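Alpha-l-arabinofuranosidase domain protein (Thermotoga maritima, PDB 4ATW) probably hydrolyses alpha-L-arabinofuranosides, releasing terminal arabinofuranose units from arabinose-containing saccharides at high temperature. Local coordinates at residues Asp339-Leu352 / Ala444-Ile456. Numbering follows the deposited sequence.
Sequences DGLILTPVYKAFEL and ARNTMENPNVVDI
K348 NZ is held between two acids: it donates to D455 OD1 of segment 444-456 at 3.3 Å, a weak bond within a salt bridge, and to E351 OE1, one turn further along its own helix, at 2.9 Å. E351 offers the syn lone pair. The lysine chain bends at chi2 (-58°) and then runs straight, which carries the ammonium out toward D455 while CG and CE pass within van der Waals range of V454 O. D455 OD1 also accepts the backbone N of I456 on its anti side, somewhat out of the carboxylate plane, at 2.6 Å. With an alanine here in place of K348, the carboxylates of E351 and D455, 4.7 Å apart at OE1 and OD1, would probably be left near each other without the positive charge that now bridges them.

Apolar groups flank this network. I456 rests CD1 against the helix backbone at L352 and meets L352 CB at 3.5 Å; P345, in the first turn, crosses V454 at about a right angle, CG to CG1 4.0 Å. Farther along, I342 holds CG1 anti to the backbone N (chi1 173°), which lays CG1 and CD1 against N446 O. M448 curls its SD to 3.4 Å from L341 O.

Strand 340-343 and helix 345-355, following the last strand of the parallel barrel, thus meet the mixed beta-sheet domain through a lysine that probably offsets two nearby acids, with aliphatic contacts making up much of the remaining join.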
ATOM      1  N   ASP A 339     -10.296  23.790   3.246  1.00 62.48           N
ATOM      2  CA  ASP A 339     -11.722  23.797   2.880  1.00 67.09           C
ATOM      3  C   ASP A 339     -12.230  22.724   1.890  1.00 70.92           C
ATOM      4  O   ASP A 339     -13.363  22.807   1.402  1.00 67.77           O
ATOM      5  CB  ASP A 339     -12.075  25.164   2.296  1.00 65.56           C
ATOM      6  CG  ASP A 339     -11.258  25.498   1.062  1.00 66.91           C
ATOM      7  OD1 ASP A 339     -10.752  24.567   0.411  1.00 74.78           O
ATOM      8  OD2 ASP A 339     -11.129  26.688   0.729  1.00 67.08           O
ATOM      9  N   GLY A 340     -11.416  21.725   1.576  1.00 68.81           N
ATOM     10  CA  GLY A 340     -11.874  20.729   0.634  1.00 52.65           C
ATOM     11  C   GLY A 340     -11.000  19.513   0.507  1.00 51.24           C
ATOM     12  O   GLY A 340     -10.055  19.284   1.262  1.00 55.67           O
ATOM     13  N   LEU A 341     -11.336  18.737  -0.501  1.00 53.09           N
ATOM     14  CA  LEU A 341     -10.672  17.488  -0.796  1.00 54.53           C
ATOM     15  C   LEU A 341     -10.511  17.501  -2.303  1.00 60.09           C
ATOM     16  O   LEU A 341     -11.040  18.379  -2.962  1.00 75.74           O
ATOM     17  CB  LEU A 341     -11.722  16.408  -0.793  1.00 52.41           C
ATOM     18  CG  LEU A 341     -11.376  15.071  -0.215  1.00 58.03           C
ATOM     19  CD1 LEU A 341     -10.623  15.266   1.078  1.00 58.14           C
ATOM     20  CD2 LEU A 341     -12.676  14.313  -0.010  1.00 55.57           C
ATOM     21  N   ILE A 342      -9.795  16.510  -2.828  1.00 52.26           N
ATOM     22  CA  ILE A 342      -9.522  16.303  -4.261  1.00 48.69           C
ATOM     23  C   ILE A 342      -8.872  14.927  -4.350  1.00 52.19           C
ATOM     24  O   ILE A 342      -7.953  14.599  -3.589  1.00 55.79           O
ATOM     25  CB  ILE A 342      -8.490  17.426  -4.684  1.00 37.47           C
ATOM     26  CG1 ILE A 342      -8.004  17.209  -6.120  1.00 40.96           C
ATOM     27  CG2 ILE A 342      -7.320  17.463  -3.792  1.00 36.25           C
ATOM     28  CD1 ILE A 342      -7.050  16.075  -6.342  1.00  8.33           C
ATOM     29  N   LEU A 343      -9.370  14.107  -5.269  1.00 40.32           N
ATOM     30  CA  LEU A 343      -8.854  12.761  -5.433  1.00 29.99           C
ATOM     31  C   LEU A 343      -7.932  12.703  -6.646  1.00 38.54           C
ATOM     32  O   LEU A 343      -8.337  13.047  -7.753  1.00 46.70           O
ATOM     33  CB  LEU A 343     -10.027  11.794  -5.591  1.00 30.48           C
ATOM     34  CG  LEU A 343     -11.170  12.142  -4.622  1.00 36.35           C
ATOM     35  CD1 LEU A 343     -12.213  11.064  -4.584  1.00 47.40           C
ATOM     36  CD2 LEU A 343     -10.615  12.288  -3.245  1.00 48.73           C
ATOM     37  N   THR A 344      -6.676  12.298  -6.431  1.00 44.27           N
ATOM     38  CA  THR A 344      -5.692  12.181  -7.508  1.00 37.88           C
ATOM     39  C   THR A 344      -5.857  10.851  -8.195  1.00 34.04           C
ATOM     40  O   THR A 344      -6.400   9.905  -7.618  1.00 34.11           O
ATOM     41  CB  THR A 344      -4.280  12.225  -6.994  1.00 45.57           C
ATOM     42  OG1 THR A 344      -4.130  11.252  -5.959  1.00 51.94           O
ATOM     43  CG2 THR A 344      -3.950  13.618  -6.494  1.00 55.76           C
ATOM     44  N   PRO A 345      -5.392  10.764  -9.452  1.00 37.91           N
ATOM     45  CA  PRO A 345      -5.483   9.535 -10.256  1.00 37.89           C
ATOM     46  C   PRO A 345      -5.057   8.272  -9.498  1.00 40.77           C
ATOM     47  O   PRO A 345      -5.571   7.182  -9.738  1.00 35.98           O
ATOM     48  CB  PRO A 345      -4.584   9.849 -11.448  1.00 46.54           C
ATOM     49  CG  PRO A 345      -4.829  11.342 -11.634  1.00 43.98           C
ATOM     50  CD  PRO A 345      -4.775  11.864 -10.226  1.00 29.57           C
ATOM     51  N   VAL A 346      -4.124   8.432  -8.562  1.00 49.04           N
ATOM     52  CA  VAL A 346      -3.652   7.314  -7.758  1.00 43.40           C
ATOM     53  C   VAL A 346      -4.806   6.838  -6.885  1.00 34.93           C
ATOM     54  O   VAL A 346      -5.046   5.638  -6.750  1.00 39.14           O
ATOM     55  CB  VAL A 346      -2.483   7.738  -6.871  1.00 44.06           C
ATOM     56  CG1 VAL A 346      -1.972   6.542  -6.102  1.00 49.87           C
ATOM     57  CG2 VAL A 346      -1.368   8.334  -7.728  1.00 44.92           C
ATOM     58  N   TYR A 347      -5.533   7.787  -6.298  1.00 32.68           N
ATOM     59  CA  TYR A 347      -6.677   7.419  -5.467  1.00 30.35           C
ATOM     60  C   TYR A 347      -7.687   6.673  -6.327  1.00 29.79           C
ATOM     61  O   TYR A 347      -8.191   5.629  -5.938  1.00 25.94           O
ATOM     62  CB  TYR A 347      -7.322   8.655  -4.822  1.00 24.23           C
ATOM     63  CG  TYR A 347      -8.662   8.369  -4.156  1.00 38.84           C
ATOM     64  CD1 TYR A 347      -9.823   8.196  -4.922  1.00 52.01           C
ATOM     65  CD2 TYR A 347      -8.767   8.195  -2.785  1.00 31.08           C
ATOM     66  CE1 TYR A 347     -11.031   7.847  -4.337  1.00 39.90           C
ATOM     67  CE2 TYR A 347      -9.973   7.848  -2.197  1.00 32.47           C
ATOM     68  CZ  TYR A 347     -11.089   7.672  -2.985  1.00 35.14           C
ATOM     69  OH  TYR A 347     -12.275   7.281  -2.439  1.00 51.27           O
ATOM     70  N   LYS A 348      -7.961   7.212  -7.509  1.00 39.04           N
ATOM     71  CA  LYS A 348      -8.914   6.605  -8.412  1.00 37.24           C
ATOM     72  C   LYS A 348      -8.586   5.149  -8.691  1.00 41.19           C
ATOM     73  O   LYS A 348      -9.473   4.285  -8.605  1.00 39.02           O
ATOM     74  CB  LYS A 348      -8.978   7.400  -9.711  1.00 42.37           C
ATOM     75  CG  LYS A 348      -9.641   8.762  -9.537  1.00 51.75           C
ATOM     76  CD  LYS A 348     -11.076   8.641  -8.976  1.00 54.40           C
ATOM     77  CE  LYS A 348     -11.761  10.002  -8.722  1.00 46.06           C
ATOM     78  NZ  LYS A 348     -13.124   9.827  -8.137  1.00 36.81           N
ATOM     79  N   ALA A 349      -7.316   4.869  -8.996  1.00 34.28           N
ATOM     80  CA  ALA A 349      -6.901   3.499  -9.297  1.00 38.39           C
ATOM     81  C   ALA A 349      -7.406   2.546  -8.223  1.00 39.50           C
ATOM     82  O   ALA A 349      -7.882   1.436  -8.510  1.00 33.35           O
ATOM     83  CB  ALA A 349      -5.401   3.409  -9.417  1.00 17.53           C
ATOM     84  N   PHE A 350      -7.311   2.972  -6.977  1.00 35.40           N
ATOM     85  CA  PHE A 350      -7.808   2.110  -5.928  1.00 42.45           C
ATOM     86  C   PHE A 350      -9.331   2.055  -5.952  1.00 44.18           C
ATOM     87  O   PHE A 350      -9.914   0.979  -5.805  1.00 34.38           O
ATOM     88  CB  PHE A 350      -7.340   2.585  -4.566  1.00 43.90           C
ATOM     89  CG  PHE A 350      -5.973   2.123  -4.213  1.00 41.29           C
ATOM     90  CD1 PHE A 350      -4.858   2.683  -4.809  1.00 34.51           C
ATOM     91  CD2 PHE A 350      -5.797   1.134  -3.259  1.00 43.93           C
ATOM     92  CE1 PHE A 350      -3.588   2.257  -4.451  1.00 39.04           C
ATOM     93  CE2 PHE A 350      -4.518   0.708  -2.895  1.00 41.42           C
ATOM     94  CZ  PHE A 350      -3.421   1.268  -3.488  1.00 26.43           C
ATOM     95  N   GLU A 351      -9.976   3.205  -6.151  1.00 49.77           N
ATOM     96  CA  GLU A 351     -11.440   3.242  -6.176  1.00 52.62           C
ATOM     97  C   GLU A 351     -11.937   2.183  -7.150  1.00 51.75           C
ATOM     98  O   GLU A 351     -12.883   1.417  -6.862  1.00 35.00           O
ATOM     99  CB  GLU A 351     -11.955   4.617  -6.617  1.00 46.33           C
ATOM    100  CG  GLU A 351     -13.317   4.937  -6.037  1.00 47.98           C
ATOM    101  CD  GLU A 351     -13.942   6.201  -6.616  1.00 52.18           C
ATOM    102  OE1 GLU A 351     -13.201   7.158  -6.948  1.00 44.59           O
ATOM    103  OE2 GLU A 351     -15.189   6.237  -6.721  1.00 52.70           O
ATOM    104  N   LEU A 352     -11.261   2.125  -8.297  1.00 42.59           N
ATOM    105  CA  LEU A 352     -11.632   1.184  -9.334  1.00 32.42           C
ATOM    106  C   LEU A 352     -11.372  -0.262  -8.976  1.00 36.71           C
ATOM    107  O   LEU A 352     -12.291  -1.081  -8.978  1.00 41.18           O
ATOM    108  CB  LEU A 352     -10.900   1.513 -10.618  1.00 44.81           C
ATOM    109  CG  LEU A 352     -11.112   0.525 -11.756  1.00 34.25           C
ATOM    110  CD1 LEU A 352     -12.565   0.436 -12.097  1.00 13.48           C
ATOM    111  CD2 LEU A 352     -10.290   0.996 -12.939  1.00 42.29           C
ATOM    112  N   ALA A 444      -3.583  14.431 -17.311  1.00 59.52           N
ATOM    113  CA  ALA A 444      -4.777  15.002 -16.715  1.00 71.41           C
ATOM    114  C   ALA A 444      -4.679  14.784 -15.222  1.00 68.30           C
ATOM    115  O   ALA A 444      -3.991  13.870 -14.778  1.00 70.68           O
ATOM    116  CB  ALA A 444      -6.033  14.327 -17.278  1.00 81.68           C
ATOM    117  N   ARG A 445      -5.349  15.640 -14.462  1.00 65.81           N
ATOM    118  CA  ARG A 445      -5.355  15.540 -13.017  1.00 69.17           C
ATOM    119  C   ARG A 445      -6.578  16.285 -12.501  1.00 66.44           C
ATOM    120  O   ARG A 445      -7.089  17.188 -13.166  1.00 70.37           O
ATOM    121  CB  ARG A 445      -4.050  16.102 -12.436  1.00 73.27           C
ATOM    122  CG  ARG A 445      -3.614  17.435 -13.009  1.00 87.35           C
ATOM    123  CD  ARG A 445      -2.113  17.693 -12.801  1.00 90.00           C
ATOM    124  NE  ARG A 445      -1.682  17.419 -11.429  1.00 98.54           N
ATOM    125  CZ  ARG A 445      -2.186  18.004 -10.342  1.00 97.99           C
ATOM    126  NH1 ARG A 445      -3.156  18.906 -10.454  1.00102.03           N
ATOM    127  NH2 ARG A 445      -1.724  17.685  -9.135  1.00 88.06           N
ATOM    128  N   ASN A 446      -7.078  15.882 -11.337  1.00 58.39           N
ATOM    129  CA  ASN A 446      -8.263  16.522 -10.766  1.00 55.04           C
ATOM    130  C   ASN A 446      -7.887  17.727  -9.953  1.00 61.39           C
ATOM    131  O   ASN A 446      -6.846  17.735  -9.307  1.00 57.25           O
ATOM    132  CB  ASN A 446      -9.037  15.548  -9.875  1.00 43.98           C
ATOM    133  CG  ASN A 446      -9.631  14.404 -10.659  1.00 41.99           C
ATOM    134  OD1 ASN A 446     -10.359  13.572 -10.120  1.00 30.73           O
ATOM    135  ND2 ASN A 446      -9.327  14.360 -11.949  1.00 52.50           N
ATOM    136  N   THR A 447      -8.735  18.749  -9.983  1.00 71.71           N
ATOM    137  CA  THR A 447      -8.476  19.961  -9.219  1.00 73.24           C
ATOM    138  C   THR A 447      -9.622  20.224  -8.276  1.00 76.21           C
ATOM    139  O   THR A 447     -10.573  19.437  -8.210  1.00 74.36           O
ATOM    140  CB  THR A 447      -8.312  21.172 -10.128  1.00 69.86           C
ATOM    141  OG1 THR A 447      -9.538  21.421 -10.841  1.00 66.32           O
ATOM    142  CG2 THR A 447      -7.191  20.908 -11.112  1.00 76.99           C
ATOM    143  N   MET A 448      -9.524  21.323  -7.535  1.00 76.62           N
ATOM    144  CA  MET A 448     -10.578  21.679  -6.607  1.00 83.67           C
ATOM    145  C   MET A 448     -11.866  22.012  -7.398  1.00 86.41           C
ATOM    146  O   MET A 448     -12.982  21.721  -6.955  1.00 75.98           O
ATOM    147  CB  MET A 448     -10.124  22.869  -5.775  1.00 91.21           C
ATOM    148  CG  MET A 448     -10.909  23.054  -4.489  1.00102.40           C
ATOM    149  SD  MET A 448     -10.655  21.748  -3.289  1.00 94.35           S
ATOM    150  CE  MET A 448      -9.170  22.373  -2.429  1.00 86.49           C
ATOM    151  N   GLU A 449     -11.696  22.596  -8.585  1.00 96.05           N
ATOM    152  CA  GLU A 449     -12.826  22.961  -9.453  1.00 99.41           C
ATOM    153  C   GLU A 449     -13.240  21.910 -10.487  1.00 91.63           C
ATOM    154  O   GLU A 449     -14.338  21.981 -11.047  1.00 79.22           O
ATOM    155  CB  GLU A 449     -12.526  24.271 -10.188  1.00118.56           C
ATOM    156  CG  GLU A 449     -12.882  25.523  -9.395  1.00133.91           C
ATOM    157  CD  GLU A 449     -13.630  26.555 -10.237  1.00137.71           C
ATOM    158  OE1 GLU A 449     -14.737  26.239 -10.729  1.00144.87           O
ATOM    159  OE2 GLU A 449     -13.110  27.679 -10.407  1.00136.65           O
ATOM    160  N   ASN A 450     -12.347  20.957 -10.745  1.00 89.17           N
ATOM    161  CA  ASN A 450     -12.594  19.863 -11.689  1.00 85.16           C
ATOM    162  C   ASN A 450     -12.320  18.537 -11.009  1.00 76.60           C
ATOM    163  O   ASN A 450     -11.468  17.781 -11.451  1.00 77.78           O
ATOM    164  CB  ASN A 450     -11.668  19.975 -12.891  1.00 86.88           C
ATOM    165  CG  ASN A 450     -12.113  21.013 -13.860  1.00 86.11           C
ATOM    166  OD1 ASN A 450     -13.172  20.876 -14.476  1.00 83.02           O
ATOM    167  ND2 ASN A 450     -11.313  22.070 -14.010  1.00 83.43           N
ATOM    168  N   PRO A 451     -13.056  18.225  -9.941  1.00 72.38           N
ATOM    169  CA  PRO A 451     -12.857  16.976  -9.210  1.00 73.10           C
ATOM    170  C   PRO A 451     -13.208  15.754 -10.011  1.00 75.02           C
ATOM    171  O   PRO A 451     -13.343  14.662  -9.438  1.00 80.73           O
ATOM    172  CB  PRO A 451     -13.768  17.143  -8.020  1.00 70.22           C
ATOM    173  CG  PRO A 451     -14.942  17.810  -8.660  1.00 60.17           C
ATOM    174  CD  PRO A 451     -14.277  18.900  -9.470  1.00 67.89           C
ATOM    175  N   ASN A 452     -13.350  15.929 -11.327  1.00 72.65           N
ATOM    176  CA  ASN A 452     -13.700  14.806 -12.199  1.00 65.90           C
ATOM    177  C   ASN A 452     -13.019  14.630 -13.546  1.00 60.26           C
ATOM    178  O   ASN A 452     -13.461  13.805 -14.347  1.00 54.46           O
ATOM    179  CB  ASN A 452     -15.204  14.803 -12.398  1.00 53.39           C
ATOM    180  CG  ASN A 452     -15.922  14.496 -11.124  1.00 56.59           C
ATOM    181  OD1 ASN A 452     -15.781  13.407 -10.575  1.00 67.38           O
ATOM    182  ND2 ASN A 452     -16.670  15.460 -10.615  1.00 69.81           N
ATOM    183  N   VAL A 453     -11.946  15.379 -13.797  1.00 57.22           N
ATOM    184  CA  VAL A 453     -11.207  15.259 -15.062  1.00 59.53           C
ATOM    185  C   VAL A 453     -10.835  13.788 -15.323  1.00 59.43           C
ATOM    186  O   VAL A 453     -11.101  13.244 -16.399  1.00 49.88           O
ATOM    187  CB  VAL A 453      -9.913  16.112 -15.035  1.00 56.72           C
ATOM    188  CG1 VAL A 453      -9.101  15.859 -16.292  1.00 53.47           C
ATOM    189  CG2 VAL A 453     -10.263  17.588 -14.916  1.00 64.66           C
ATOM    190  N   VAL A 454     -10.213  13.165 -14.320  1.00 55.06           N
ATOM    191  CA  VAL A 454      -9.817  11.757 -14.363  1.00 56.12           C
ATOM    192  C   VAL A 454     -10.807  11.014 -13.454  1.00 54.23           C
ATOM    193  O   VAL A 454     -10.861  11.283 -12.250  1.00 44.32           O
ATOM    194  CB  VAL A 454      -8.364  11.572 -13.828  1.00 61.81           C
ATOM    195  CG1 VAL A 454      -7.983  10.102 -13.841  1.00 42.51           C
ATOM    196  CG2 VAL A 454      -7.384  12.388 -14.676  1.00 67.06           C
ATOM    197  N   ASP A 455     -11.597  10.093 -14.009  1.00 58.08           N
ATOM    198  CA  ASP A 455     -12.584   9.399 -13.186  1.00 61.53           C
ATOM    199  C   ASP A 455     -13.023   8.046 -13.751  1.00 61.75           C
ATOM    200  O   ASP A 455     -12.602   7.652 -14.846  1.00 61.13           O
ATOM    201  CB  ASP A 455     -13.794  10.325 -13.004  1.00 75.38           C
ATOM    202  CG  ASP A 455     -14.493  10.127 -11.681  1.00 86.80           C
ATOM    203  OD1 ASP A 455     -14.328   9.051 -11.074  1.00 98.85           O
ATOM    204  OD2 ASP A 455     -15.219  11.046 -11.248  1.00 94.92           O
ATOM    205  N   ILE A 456     -13.862   7.342 -12.990  1.00 58.58           N
ATOM    206  CA  ILE A 456     -14.382   6.034 -13.380  1.00 57.61           C
ATOM    207  C   ILE A 456     -15.751   6.190 -13.999  1.00 66.16           C
ATOM    208  O   ILE A 456     -16.580   6.949 -13.494  1.00 66.23           O
ATOM    209  CB  ILE A 456     -14.551   5.112 -12.171  1.00 49.86           C
ATOM    210  CG1 ILE A 456     -13.199   4.926 -11.483  1.00 52.56           C
ATOM    211  CG2 ILE A 456     -15.128   3.762 -12.609  1.00 41.61           C
ATOM    212  CD1 ILE A 456     -13.263   4.086 -10.225  1.00 53.75           C
TER